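Local coordinates for protein Cdhr2 (Mus musculus, PDB 5CYX) that probably forms calcium-dependent heterophilic adhesion complexes with CDHR5 on adjacent microvilli, its first three extracellular cadherin repeats making up this chain, at residues P17-V22 with E96-N101; V231-T236 with S283-Q288; P103-T108 with L185-S190. All blocks are in the same frame, centred on the assembly; numbering follows the deposited sequence.

Interaction 1 of 3, residues P17-V22 with E96-N101. With CA (calcium ion), chain C; CA (calcium ion), chain B; CA (calcium ion), chain D.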
ATOM      1  N   PRO A  17     -23.395  -2.690  31.707  1.00 46.90           N
ATOM      2  CA  PRO A  17     -22.813  -1.847  30.668  1.00 46.70           C
ATOM      3  C   PRO A  17     -22.508  -0.386  31.169  1.00 47.39           C
ATOM      4  O   PRO A  17     -23.303   0.195  31.929  1.00 46.68           O
ATOM      5  CB  PRO A  17     -23.900  -1.816  29.601  1.00 47.15           C
ATOM      6  CG  PRO A  17     -25.199  -2.115  30.298  1.00 47.19           C
ATOM      7  CD  PRO A  17     -24.877  -2.682  31.659  1.00 47.55           C
ATOM      8  N   GLU A  18     -21.378   0.158  30.707  1.00 46.86           N
ATOM      9  CA  GLU A  18     -20.901   1.467  31.100  1.00 46.99           C
ATOM     10  C   GLU A  18     -21.848   2.607  30.675  1.00 47.90           C
ATOM     11  O   GLU A  18     -21.801   3.634  31.232  1.00 48.39           O
ATOM     12  CB  GLU A  18     -19.474   1.700  30.591  1.00 46.50           C
ATOM     13  CG  GLU A  18     -19.287   1.988  29.096  1.00 45.47           C
ATOM     14  CD  GLU A  18     -17.952   2.622  28.768  1.00 45.37           C
ATOM     15  OE1 GLU A  18     -17.425   3.458  29.584  1.00 45.19           O
ATOM     16  OE2 GLU A  18     -17.397   2.348  27.671  1.00 43.90           O
ATOM     17  N   ASP A  19     -22.738   2.380  29.710  1.00 49.29           N
ATOM     18  CA  ASP A  19     -23.756   3.396  29.326  1.00 49.77           C
ATOM     19  C   ASP A  19     -25.045   3.290  30.139  1.00 50.08           C
ATOM     20  O   ASP A  19     -26.032   3.938  29.783  1.00 51.98           O
ATOM     21  CB  ASP A  19     -24.071   3.306  27.829  1.00 49.43           C
ATOM     22  CG  ASP A  19     -24.498   1.917  27.426  1.00 49.63           C
ATOM     23  OD1 ASP A  19     -24.680   1.105  28.341  1.00 49.29           O
ATOM     24  OD2 ASP A  19     -24.689   1.627  26.236  1.00 51.01           O
ATOM     25  N   LEU A  20     -25.051   2.507  31.227  1.00 49.92           N
ATOM     26  CA  LEU A  20     -26.175   2.474  32.156  1.00 50.73           C
ATOM     27  C   LEU A  20     -26.340   3.861  32.743  1.00 51.30           C
ATOM     28  O   LEU A  20     -25.405   4.392  33.318  1.00 52.34           O
ATOM     29  CB  LEU A  20     -26.008   1.480  33.287  1.00 51.20           C
ATOM     30  CG  LEU A  20     -27.206   1.226  34.211  1.00 51.58           C
ATOM     31  CD1 LEU A  20     -28.377   0.532  33.483  1.00 51.38           C
ATOM     32  CD2 LEU A  20     -26.776   0.350  35.376  1.00 52.25           C
ATOM     33  N   PRO A  21     -27.504   4.474  32.538  1.00 52.01           N
ATOM     34  CA  PRO A  21     -27.716   5.845  33.035  1.00 52.52           C
ATOM     35  C   PRO A  21     -27.859   5.932  34.545  1.00 52.30           C
ATOM     36  O   PRO A  21     -28.452   5.050  35.189  1.00 51.55           O
ATOM     37  CB  PRO A  21     -29.055   6.263  32.402  1.00 53.02           C
ATOM     38  CG  PRO A  21     -29.399   5.216  31.436  1.00 52.74           C
ATOM     39  CD  PRO A  21     -28.663   3.967  31.796  1.00 52.57           C
ATOM     40  N   VAL A  22     -27.370   7.012  35.107  1.00 52.28           N
ATOM     41  CA  VAL A  22     -27.555   7.233  36.510  1.00 53.80           C
ATOM     42  C   VAL A  22     -29.044   7.291  36.801  1.00 54.29           C
ATOM     43  O   VAL A  22     -29.781   7.943  36.090  1.00 56.36           O
ATOM     44  CB  VAL A  22     -26.904   8.544  36.971  1.00 53.74           C
ATOM     45  CG1 VAL A  22     -27.220   8.767  38.428  1.00 54.93           C
ATOM     46  CG2 VAL A  22     -25.389   8.467  36.783  1.00 54.81           C
ATOM     47  N   GLU A  96     -18.796  -3.308  31.530  1.00 52.34           N
ATOM     48  CA  GLU A  96     -18.541  -3.607  30.120  1.00 51.65           C
ATOM     49  C   GLU A  96     -18.324  -2.350  29.266  1.00 49.74           C
ATOM     50  O   GLU A  96     -19.083  -1.347  29.355  1.00 49.47           O
ATOM     51  CB  GLU A  96     -19.693  -4.387  29.495  1.00 54.43           C
ATOM     52  CG  GLU A  96     -19.768  -5.836  29.907  1.00 58.09           C
ATOM     53  CD  GLU A  96     -20.714  -6.657  29.023  1.00 61.73           C
ATOM     54  OE1 GLU A  96     -21.745  -6.087  28.564  1.00 64.79           O
ATOM     55  OE2 GLU A  96     -20.411  -7.865  28.809  1.00 64.38           O
ATOM     56  N   ASP A  97     -17.346  -2.455  28.380  1.00 47.60           N
ATOM     57  CA  ASP A  97     -17.002  -1.404  27.453  1.00 47.47           C
ATOM     58  C   ASP A  97     -18.168  -1.177  26.480  1.00 46.05           C
ATOM     59  O   ASP A  97     -18.806  -2.156  26.011  1.00 42.89           O
ATOM     60  CB  ASP A  97     -15.721  -1.766  26.651  1.00 47.65           C
ATOM     61  CG  ASP A  97     -15.130  -0.557  25.888  1.00 48.81           C
ATOM     62  OD1 ASP A  97     -15.409   0.619  26.254  1.00 46.89           O
ATOM     63  OD2 ASP A  97     -14.422  -0.800  24.875  1.00 49.15           O
ATOM     64  N   ARG A  98     -18.459   0.103  26.221  1.00 45.08           N
ATOM     65  CA  ARG A  98     -19.382   0.466  25.087  1.00 45.68           C
ATOM     66  C   ARG A  98     -18.709   1.565  24.224  1.00 44.81           C
ATOM     67  O   ARG A  98     -17.731   2.264  24.683  1.00 42.92           O
ATOM     68  CB  ARG A  98     -20.721   0.908  25.627  1.00 47.55           C
ATOM     69  CG  ARG A  98     -21.518  -0.183  26.324  1.00 48.52           C
ATOM     70  CD  ARG A  98     -22.261  -0.997  25.300  1.00 50.70           C
ATOM     71  NE  ARG A  98     -22.989  -2.114  25.879  1.00 52.41           N
ATOM     72  CZ  ARG A  98     -22.497  -3.309  26.149  1.00 53.77           C
ATOM     73  NH1 ARG A  98     -23.291  -4.238  26.644  1.00 55.34           N
ATOM     74  NH2 ARG A  98     -21.223  -3.609  25.946  1.00 56.04           N
ATOM     75  N   ASN A  99     -19.158   1.701  22.979  1.00 42.78           N
ATOM     76  CA  ASN A  99     -18.546   2.647  22.072  1.00 43.35           C
ATOM     77  C   ASN A  99     -19.003   4.099  22.339  1.00 44.75           C
ATOM     78  O   ASN A  99     -19.829   4.657  21.570  1.00 45.14           O
ATOM     79  CB  ASN A  99     -18.782   2.264  20.636  1.00 43.05           C
ATOM     80  CG  ASN A  99     -17.896   2.983  19.694  1.00 42.89           C
ATOM     81  OD1 ASN A  99     -16.962   3.674  20.099  1.00 43.97           O
ATOM     82  ND2 ASN A  99     -18.192   2.864  18.434  1.00 42.24           N
ATOM     83  N   ASP A 100     -18.456   4.684  23.412  1.00 45.06           N
ATOM     84  CA  ASP A 100     -18.735   6.079  23.784  1.00 46.51           C
ATOM     85  C   ASP A 100     -17.526   6.964  23.534  1.00 47.18           C
ATOM     86  O   ASP A 100     -17.568   8.106  23.922  1.00 46.20           O
ATOM     87  CB  ASP A 100     -19.124   6.185  25.281  1.00 46.66           C
ATOM     88  CG  ASP A 100     -18.019   5.580  26.231  1.00 48.13           C
ATOM     89  OD1 ASP A 100     -17.107   4.868  25.771  1.00 46.30           O
ATOM     90  OD2 ASP A 100     -18.022   5.858  27.429  1.00 49.22           O
ATOM     91  N   ASN A 101     -16.413   6.466  22.961  1.00 49.52           N
ATOM     92  CA  ASN A 101     -15.345   7.437  22.606  1.00 49.97           C
ATOM     93  C   ASN A 101     -15.161   7.563  21.103  1.00 49.04           C
ATOM     94  O   ASN A 101     -15.482   6.614  20.376  1.00 45.26           O
ATOM     95  CB  ASN A 101     -14.030   7.128  23.292  1.00 50.13           C
ATOM     96  CG  ASN A 101     -14.059   7.451  24.759  1.00 51.07           C
ATOM     97  OD1 ASN A 101     -13.953   8.626  25.152  1.00 53.06           O
ATOM     98  ND2 ASN A 101     -14.207   6.444  25.578  1.00 50.71           N
TER
HETATM   99 CA    CA C1002     -15.892   2.884  26.154  1.00 42.79          CA
HETATM  100 CA    CA B1001     -16.555   5.611  29.022  1.00 77.23          CA
HETATM  101 CA    CA D1003     -14.805   4.460  19.803  1.00 41.43          CA
HETATM  102  O   HOH W   1     -21.112   5.395  28.350  1.00 63.61           O
HETATM  103  O   HOH W   2     -25.517  -0.657  25.487  1.00 52.51           O
HETATM  104  O   HOH W   3     -15.649   7.745  28.192  1.00 57.28           O

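Interaction 2 of 3, residues V231-T236 with S283-Q288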
ATOM      1  N   VAL A 231      18.465  43.378 -42.038  1.00 86.81           N
ATOM      2  CA  VAL A 231      19.744  44.025 -41.796  1.00 85.74           C
ATOM      3  C   VAL A 231      20.374  44.507 -43.114  1.00 87.59           C
ATOM      4  O   VAL A 231      20.422  43.768 -44.096  1.00 85.58           O
ATOM      5  CB  VAL A 231      20.722  43.070 -41.065  1.00 84.18           C
ATOM      6  CG1 VAL A 231      20.872  41.729 -41.796  1.00 84.54           C
ATOM      7  CG2 VAL A 231      22.073  43.737 -40.871  1.00 82.14           C
ATOM      8  N   ALA A 232      20.883  45.736 -43.126  1.00 88.77           N
ATOM      9  CA  ALA A 232      21.544  46.272 -44.320  1.00 88.91           C
ATOM     10  C   ALA A 232      22.884  45.573 -44.542  1.00 88.21           C
ATOM     11  O   ALA A 232      23.597  45.264 -43.565  1.00 86.33           O
ATOM     12  CB  ALA A 232      21.752  47.769 -44.166  1.00 89.82           C
ATOM     13  N   GLU A 233      23.288  45.429 -45.805  1.00 86.57           N
ATOM     14  CA  GLU A 233      24.432  44.575 -46.171  1.00 87.99           C
ATOM     15  C   GLU A 233      25.800  45.164 -45.757  1.00 84.31           C
ATOM     16  O   GLU A 233      26.794  44.458 -45.763  1.00 85.01           O
ATOM     17  CB  GLU A 233      24.450  44.267 -47.671  1.00 89.88           C
ATOM     18  CG  GLU A 233      24.782  45.443 -48.590  1.00 93.55           C
ATOM     19  CD  GLU A 233      24.859  45.039 -50.056  1.00 97.09           C
ATOM     20  OE1 GLU A 233      25.654  44.127 -50.371  1.00 98.52           O
ATOM     21  OE2 GLU A 233      24.138  45.631 -50.891  1.00 98.83           O
ATOM     22  N   ASP A 234      25.827  46.460 -45.458  1.00 83.14           N
ATOM     23  CA  ASP A 234      27.018  47.173 -44.990  1.00 83.50           C
ATOM     24  C   ASP A 234      27.039  47.372 -43.474  1.00 80.45           C
ATOM     25  O   ASP A 234      27.860  48.126 -42.973  1.00 81.53           O
ATOM     26  CB  ASP A 234      27.058  48.553 -45.651  1.00 86.34           C
ATOM     27  CG  ASP A 234      25.914  49.469 -45.181  1.00 88.87           C
ATOM     28  OD1 ASP A 234      24.892  48.958 -44.633  1.00 89.10           O
ATOM     29  OD2 ASP A 234      26.047  50.701 -45.361  1.00 89.98           O
ATOM     30  N   ALA A 235      26.110  46.739 -42.756  1.00 79.88           N
ATOM     31  CA  ALA A 235      26.044  46.842 -41.305  1.00 77.68           C
ATOM     32  C   ALA A 235      27.349  46.341 -40.706  1.00 75.13           C
ATOM     33  O   ALA A 235      27.882  45.325 -41.145  1.00 72.83           O
ATOM     34  CB  ALA A 235      24.880  46.044 -40.764  1.00 78.23           C
ATOM     35  N   THR A 236      27.862  47.087 -39.734  1.00 73.95           N
ATOM     36  CA  THR A 236      29.166  46.821 -39.138  1.00 72.30           C
ATOM     37  C   THR A 236      29.169  45.627 -38.156  1.00 70.10           C
ATOM     38  O   THR A 236      28.125  45.194 -37.679  1.00 68.16           O
ATOM     39  CB  THR A 236      29.621  48.057 -38.334  1.00 75.13           C
ATOM     40  OG1 THR A 236      28.531  48.468 -37.511  1.00 76.00           O
ATOM     41  CG2 THR A 236      30.017  49.222 -39.247  1.00 76.57           C
ATOM     42  N   SER A 283      31.389  39.999 -42.345  1.00 77.54           N
ATOM     43  CA  SER A 283      31.034  40.765 -43.530  1.00 80.15           C
ATOM     44  C   SER A 283      29.810  40.132 -44.202  1.00 81.91           C
ATOM     45  O   SER A 283      29.821  38.943 -44.507  1.00 83.64           O
ATOM     46  CB  SER A 283      32.212  40.804 -44.491  1.00 80.02           C
ATOM     47  OG  SER A 283      32.094  41.917 -45.327  1.00 82.01           O
ATOM     48  N   LEU A 284      28.745  40.915 -44.363  1.00 85.33           N
ATOM     49  CA  LEU A 284      27.533  40.490 -45.103  1.00 88.19           C
ATOM     50  C   LEU A 284      27.619  40.897 -46.574  1.00 90.59           C
ATOM     51  O   LEU A 284      28.298  41.843 -46.923  1.00 88.68           O
ATOM     52  CB  LEU A 284      26.281  41.134 -44.503  1.00 88.07           C
ATOM     53  CG  LEU A 284      26.083  41.071 -42.990  1.00 87.38           C
ATOM     54  CD1 LEU A 284      24.762  41.737 -42.625  1.00 86.51           C
ATOM     55  CD2 LEU A 284      26.128  39.637 -42.488  1.00 87.79           C
ATOM     56  N   ASP A 285      26.874  40.218 -47.430  1.00 98.81           N
ATOM     57  CA  ASP A 285      27.025  40.398 -48.879  1.00103.34           C
ATOM     58  C   ASP A 285      25.725  40.023 -49.610  1.00106.14           C
ATOM     59  O   ASP A 285      25.501  38.854 -49.957  1.00105.85           O
ATOM     60  CB  ASP A 285      28.244  39.585 -49.361  1.00105.03           C
ATOM     61  CG  ASP A 285      28.564  39.788 -50.833  1.00108.75           C
ATOM     62  OD1 ASP A 285      28.240  40.850 -51.411  1.00110.30           O
ATOM     63  OD2 ASP A 285      29.161  38.865 -51.416  1.00112.05           O
ATOM     64  N   ARG A 286      24.881  41.039 -49.828  1.00108.88           N
ATOM     65  CA  ARG A 286      23.556  40.896 -50.470  1.00115.56           C
ATOM     66  C   ARG A 286      23.611  40.132 -51.802  1.00118.21           C
ATOM     67  O   ARG A 286      22.698  39.364 -52.113  1.00119.40           O
ATOM     68  CB  ARG A 286      22.934  42.291 -50.682  1.00118.15           C
ATOM     69  CG  ARG A 286      21.501  42.324 -51.206  1.00123.98           C
ATOM     70  CD  ARG A 286      21.211  43.581 -52.038  1.00129.22           C
ATOM     71  NE  ARG A 286      21.126  44.800 -51.218  1.00129.77           N
ATOM     72  CZ  ARG A 286      21.050  46.051 -51.693  1.00130.71           C
ATOM     73  NH1 ARG A 286      20.987  47.084 -50.847  1.00128.32           N
ATOM     74  NH2 ARG A 286      21.024  46.289 -53.006  1.00131.53           N
ATOM     75  N   GLU A 287      24.691  40.343 -52.560  1.00123.16           N
ATOM     76  CA  GLU A 287      24.870  39.753 -53.902  1.00128.17           C
ATOM     77  C   GLU A 287      25.028  38.233 -53.894  1.00128.19           C
ATOM     78  O   GLU A 287      24.483  37.556 -54.771  1.00136.67           O
ATOM     79  CB  GLU A 287      26.047  40.408 -54.659  1.00129.41           C
ATOM     80  CG  GLU A 287      25.674  41.684 -55.413  1.00131.58           C
ATOM     81  CD  GLU A 287      25.021  42.732 -54.523  1.00131.42           C
ATOM     82  OE1 GLU A 287      23.774  42.860 -54.563  1.00132.38           O
ATOM     83  OE2 GLU A 287      25.754  43.407 -53.764  1.00128.66           O
ATOM     84  N   GLN A 288      25.750  37.698 -52.910  1.00122.53           N
ATOM     85  CA  GLN A 288      25.855  36.236 -52.743  1.00121.93           C
ATOM     86  C   GLN A 288      24.524  35.528 -52.458  1.00120.90           C
ATOM     87  O   GLN A 288      24.400  34.325 -52.706  1.00123.08           O
ATOM     88  CB  GLN A 288      26.860  35.864 -51.643  1.00120.38           C
ATOM     89  CG  GLN A 288      28.280  35.635 -52.149  1.00119.66           C
ATOM     90  CD  GLN A 288      29.195  34.964 -51.135  1.00119.16           C
ATOM     91  OE1 GLN A 288      30.185  34.349 -51.516  1.00120.44           O
ATOM     92  NE2 GLN A 288      28.879  35.080 -49.846  1.00116.93           N
TER

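Interaction 3 of 3, residues P103-T108 with L185-S190. With CA (calcium ion), chain D.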
ATOM      1  N   PRO A 103     -12.473   8.741  17.712  1.00 48.95           N
ATOM      2  CA  PRO A 103     -11.106   8.880  17.286  1.00 48.90           C
ATOM      3  C   PRO A 103     -10.692  10.334  17.342  1.00 50.61           C
ATOM      4  O   PRO A 103     -11.406  11.182  16.823  1.00 49.48           O
ATOM      5  CB  PRO A 103     -11.153   8.410  15.829  1.00 47.96           C
ATOM      6  CG  PRO A 103     -12.267   7.432  15.785  1.00 48.01           C
ATOM      7  CD  PRO A 103     -13.292   8.096  16.672  1.00 48.09           C
ATOM      8  N   VAL A 104      -9.545  10.599  17.949  1.00 51.42           N
ATOM      9  CA  VAL A 104      -9.048  11.963  18.124  1.00 53.36           C
ATOM     10  C   VAL A 104      -7.615  12.061  17.556  1.00 53.84           C
ATOM     11  O   VAL A 104      -6.794  11.129  17.712  1.00 52.25           O
ATOM     12  CB  VAL A 104      -9.073  12.430  19.626  1.00 54.53           C
ATOM     13  CG1 VAL A 104     -10.493  12.749  20.070  1.00 54.38           C
ATOM     14  CG2 VAL A 104      -8.467  11.374  20.562  1.00 54.32           C
ATOM     15  N   PHE A 105      -7.371  13.163  16.856  1.00 54.87           N
ATOM     16  CA  PHE A 105      -6.077  13.562  16.318  1.00 57.12           C
ATOM     17  C   PHE A 105      -5.623  14.702  17.212  1.00 61.35           C
ATOM     18  O   PHE A 105      -6.478  15.432  17.691  1.00 64.77           O
ATOM     19  CB  PHE A 105      -6.251  14.193  14.927  1.00 56.37           C
ATOM     20  CG  PHE A 105      -6.752  13.256  13.833  1.00 53.87           C
ATOM     21  CD1 PHE A 105      -5.864  12.552  13.059  1.00 53.69           C
ATOM     22  CD2 PHE A 105      -8.092  13.182  13.522  1.00 53.03           C
ATOM     23  CE1 PHE A 105      -6.311  11.709  12.026  1.00 53.30           C
ATOM     24  CE2 PHE A 105      -8.551  12.377  12.488  1.00 53.20           C
ATOM     25  CZ  PHE A 105      -7.658  11.630  11.737  1.00 52.67           C
ATOM     26  N   LEU A 106      -4.315  14.911  17.353  1.00 64.26           N
ATOM     27  CA  LEU A 106      -3.739  16.018  18.160  1.00 68.80           C
ATOM     28  C   LEU A 106      -3.862  17.461  17.572  1.00 68.45           C
ATOM     29  O   LEU A 106      -3.901  18.414  18.336  1.00 68.62           O
ATOM     30  CB  LEU A 106      -2.264  15.725  18.474  1.00 71.88           C
ATOM     31  CG  LEU A 106      -2.031  14.524  19.404  1.00 74.20           C
ATOM     32  CD1 LEU A 106      -0.587  14.051  19.281  1.00 75.00           C
ATOM     33  CD2 LEU A 106      -2.373  14.884  20.858  1.00 75.43           C
ATOM     34  N   ASN A 107      -3.866  17.600  16.236  1.00 66.81           N
ATOM     35  CA  ASN A 107      -4.204  18.862  15.547  1.00 67.26           C
ATOM     36  C   ASN A 107      -5.278  18.611  14.499  1.00 65.14           C
ATOM     37  O   ASN A 107      -5.522  17.459  14.114  1.00 62.39           O
ATOM     38  CB  ASN A 107      -2.980  19.484  14.868  1.00 68.23           C
ATOM     39  CG  ASN A 107      -1.921  19.894  15.858  1.00 71.69           C
ATOM     40  OD1 ASN A 107      -1.002  19.116  16.162  1.00 73.59           O
ATOM     41  ND2 ASN A 107      -2.048  21.091  16.393  1.00 71.27           N
ATOM     42  N   THR A 108      -5.893  19.699  14.035  1.00 63.87           N
ATOM     43  CA  THR A 108      -6.880  19.665  12.947  1.00 63.98           C
ATOM     44  C   THR A 108      -6.330  20.051  11.557  1.00 63.05           C
ATOM     45  O   THR A 108      -7.021  19.851  10.542  1.00 61.59           O
ATOM     46  CB  THR A 108      -8.066  20.620  13.228  1.00 65.55           C
ATOM     47  OG1 THR A 108      -7.603  21.976  13.264  1.00 66.03           O
ATOM     48  CG2 THR A 108      -8.726  20.260  14.533  1.00 66.89           C
ATOM     49  N   LEU A 185      -9.725  14.796   5.685  1.00 47.70           N
ATOM     50  CA  LEU A 185      -9.828  13.386   6.162  1.00 48.20           C
ATOM     51  C   LEU A 185     -10.753  13.262   7.336  1.00 48.71           C
ATOM     52  O   LEU A 185     -11.085  14.259   8.005  1.00 48.38           O
ATOM     53  CB  LEU A 185      -8.478  12.835   6.636  1.00 47.94           C
ATOM     54  CG  LEU A 185      -7.226  13.328   5.963  1.00 48.82           C
ATOM     55  CD1 LEU A 185      -6.012  12.690   6.659  1.00 49.64           C
ATOM     56  CD2 LEU A 185      -7.228  12.950   4.504  1.00 48.91           C
ATOM     57  N   LYS A 186     -11.168  12.032   7.593  1.00 48.79           N
ATOM     58  CA  LYS A 186     -11.695  11.669   8.907  1.00 50.48           C
ATOM     59  C   LYS A 186     -11.227  10.279   9.340  1.00 49.54           C
ATOM     60  O   LYS A 186     -10.649   9.540   8.559  1.00 48.12           O
ATOM     61  CB  LYS A 186     -13.214  11.781   8.997  1.00 52.72           C
ATOM     62  CG  LYS A 186     -13.954  10.852   8.053  1.00 55.17           C
ATOM     63  CD  LYS A 186     -15.470  10.830   8.293  1.00 58.12           C
ATOM     64  CE  LYS A 186     -16.074   9.657   7.502  1.00 60.57           C
ATOM     65  NZ  LYS A 186     -17.566   9.661   7.392  1.00 63.26           N
ATOM     66  N   ALA A 187     -11.431  10.000  10.618  1.00 49.43           N
ATOM     67  CA  ALA A 187     -11.113   8.721  11.199  1.00 50.40           C
ATOM     68  C   ALA A 187     -12.373   8.247  11.886  1.00 50.24           C
ATOM     69  O   ALA A 187     -12.980   9.030  12.597  1.00 50.66           O
ATOM     70  CB  ALA A 187      -9.939   8.849  12.195  1.00 49.96           C
ATOM     71  N   CYS A 188     -12.777   7.001  11.633  1.00 49.91           N
ATOM     72  CA  CYS A 188     -13.863   6.372  12.372  1.00 51.14           C
ATOM     73  C   CYS A 188     -13.352   5.132  13.082  1.00 49.67           C
ATOM     74  O   CYS A 188     -12.301   4.588  12.733  1.00 50.40           O
ATOM     75  CB  CYS A 188     -15.032   5.997  11.453  1.00 54.54           C
ATOM     76  SG  CYS A 188     -15.606   7.390  10.445  1.00 59.73           S
ATOM     77  N   ASP A 189     -14.086   4.681  14.083  1.00 47.75           N
ATOM     78  CA  ASP A 189     -13.781   3.409  14.651  1.00 47.26           C
ATOM     79  C   ASP A 189     -14.484   2.353  13.758  1.00 46.55           C
ATOM     80  O   ASP A 189     -15.200   2.687  12.776  1.00 46.55           O
ATOM     81  CB  ASP A 189     -14.121   3.331  16.153  1.00 47.57           C
ATOM     82  CG  ASP A 189     -15.559   3.655  16.464  1.00 48.42           C
ATOM     83  OD1 ASP A 189     -16.427   3.314  15.647  1.00 48.33           O
ATOM     84  OD2 ASP A 189     -15.825   4.292  17.526  1.00 49.32           O
ATOM     85  N   SER A 190     -14.336   1.112  14.145  1.00 45.77           N
ATOM     86  CA  SER A 190     -14.816  -0.028  13.371  1.00 45.65           C
ATOM     87  C   SER A 190     -16.144  -0.542  13.986  1.00 46.70           C
ATOM     88  O   SER A 190     -16.574  -1.633  13.736  1.00 46.60           O
ATOM     89  CB  SER A 190     -13.732  -1.122  13.347  1.00 45.62           C
ATOM     90  OG  SER A 190     -12.474  -0.633  12.883  1.00 44.13           O
TER
HETATM   91 CA    CA D1003     -14.805   4.460  19.803  1.00 41.43          CA

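Interaction 1 of 3, residues P17-V22 with E96-N101
Pro17 lays its CB over one face of the Arg98 guanidinium, 3.8 Å from NE, while Asp19 OD2 stands at the edge, its carboxylate turned 87° from the guanidinium plane. A water in that plane links Arg98 NE to Asp19 OD2, 4.1 Å apart and too far for a salt bridge; Asp19 also has a polar partner in Asp195. Arg98 NH1 salt-bridges Glu96 OE1 and NH2 bonds Asp97 O. The carboxylates of Glu18 and Asp100 meet tip to tip and suit their places, each having two oxygens, one per calcium ion. Glu18 OE2 lies 2.2 Å from calcium C and accepts Arg98 N at 2.9 Å in a nearly straight bond to its anti lone pair, so metal and N-H fix its rotation. Glu18 OE1 and Asp100 OD2 hold calcium B. Asp97 OD1, whose carboxylate also pairs with Thr134, and Arg98 O join calcium C, whose charge probably offsets the crowded acidic oxygens; Asp67, Glu69 and Asp133 help complete the two sites. Into this calcium-binding linker between cadherin repeats 1 and 2 run parallel strands 13-17 and 86-96, paired at Pro17 and Glu96 and continued by Glu18 N to Glu96 O (3.1 Å), while strand 192-194 packs against Asp19, Arg98 and Asp100.

Interaction 2 of 3, residues V231-T236 with S283-Q288
Glu233 reaches Arg286 because its CG sits between the backbone N and the carbonyl carbon (chi1 70°) and the chain then runs extended, carrying the carboxylate across to 283-288. Arg286 has CG anti to its own N (chi1 -174°) and bends at chi3, which swings the guanidinium back across the acid; the two side chains cross at about a right angle. Glu233 OE2 lies over one face of the guanidinium, offset toward its rim and 3.1 Å from NE. No N-H points at it, so this salt bridge rests on charge alone, and NE itself makes a weak hydrogen bond to Thr325 OG1. The other oxygen, OE1, takes the backbone N-H of Arg286 at 3.2 Å in a bent bond (142°), approached from above the carboxylate plane, and the same carboxylate leans on Arg286 CB, 3.4 Å from Glu233 CD. Glutamate suits the place, being long enough to serve both the backbone and the charged end of one residue.

Leu284 turns its side chain inward. Its CD1 meets Val231 CG2 tip to tip at 3.8 Å, and Phe270 of strand 270-272 touches both, so branched aliphatic groups fill the buried side. The type I turn Ala232-Ala235 follows strand 228-231 and brings Glu233 round to the loop after strand 277-280, within cadherin repeat 3. Glu233 OE1 is also 3.5 Å from Glu287 OE2 and 4.3 Å from Asp285 OD1. The charge of Arg286 probably offsets part of this repulsion, which might otherwise raise the proton affinity of Glu233.

Interaction 3 of 3, residues P103-T108 with L185-S190
The start of cadherin repeat 2, where the chain leaves the calcium-binding linker, packs here on the end of strand 180-189 beside a bound calcium ion. Pro103 and Phe105 face that strand from the loop and close on Ala187 from two directions. The proline ring lies along the backbone: its CG is 3.6 Å from Ala187 O and 3.7 Å from Cys188 C, while its CB comes to 3.9 Å from the methyl of Ala187. Phe105 reaches the same methyl with the far end of its ring, CZ at 3.6 Å and CE2 at 3.8 Å from Ala187 CB, in an oblique approach. Its CG is anti to the carbonyl carbon (chi1 -66°), which sends the ring inward to the strand. The small methyl of alanine suits this place, since both rings can approach the backbone closely around it; the rigid, compact proline ring suits close packing against the strand backbone. No hydrogen bond joins the two segments, and the contact is held by apolar packing.

Two residues on from Ala187, Asp189 turns to the metal. Its CG sits between the backbone N and the carbonyl carbon (chi1 56°), and OD2 binds calcium D at 2.5 Å, while OD1 accepts N-H groups from Gln201 and Gly191. The carboxylate is thus fixed at both oxygens, with the second shell orienting the metal ligand. Asp131, Asp133 and the carbonyl oxygen of Ala137 help complete the site. Cys188, whose side chain points away from 103-108, is tied to Cys202 by a disulfide. Among the strands, Phe105 also packs on Tyr142 of strand 140-148 and Val206 of strand 206-213, the neighbours of strand 180-189 in its sheet, and Ala187 touches Val140.

Interactions 1 and 3 share one calcium-binding junction, that between repeats 1 and 2; their centres lie about 21 Å apart and both supply ligands to calcium D. Asn99 and Asn101 come from the linker and Asp189 from repeat 2, and Asn99 ND2 lies 2.9 Å from Asp189 OD2, a probable hydrogen bond that ties the two contacts directly. Segment 96-101 thus supplies ligands to all three calcium ions of the junction, and the chain continues almost at once into 103-108. Interaction 2 stands apart in repeat 3, its centre about 97 Å from that of interaction 1 and about 76 Å from that of interaction 3, and it holds no calcium ligand.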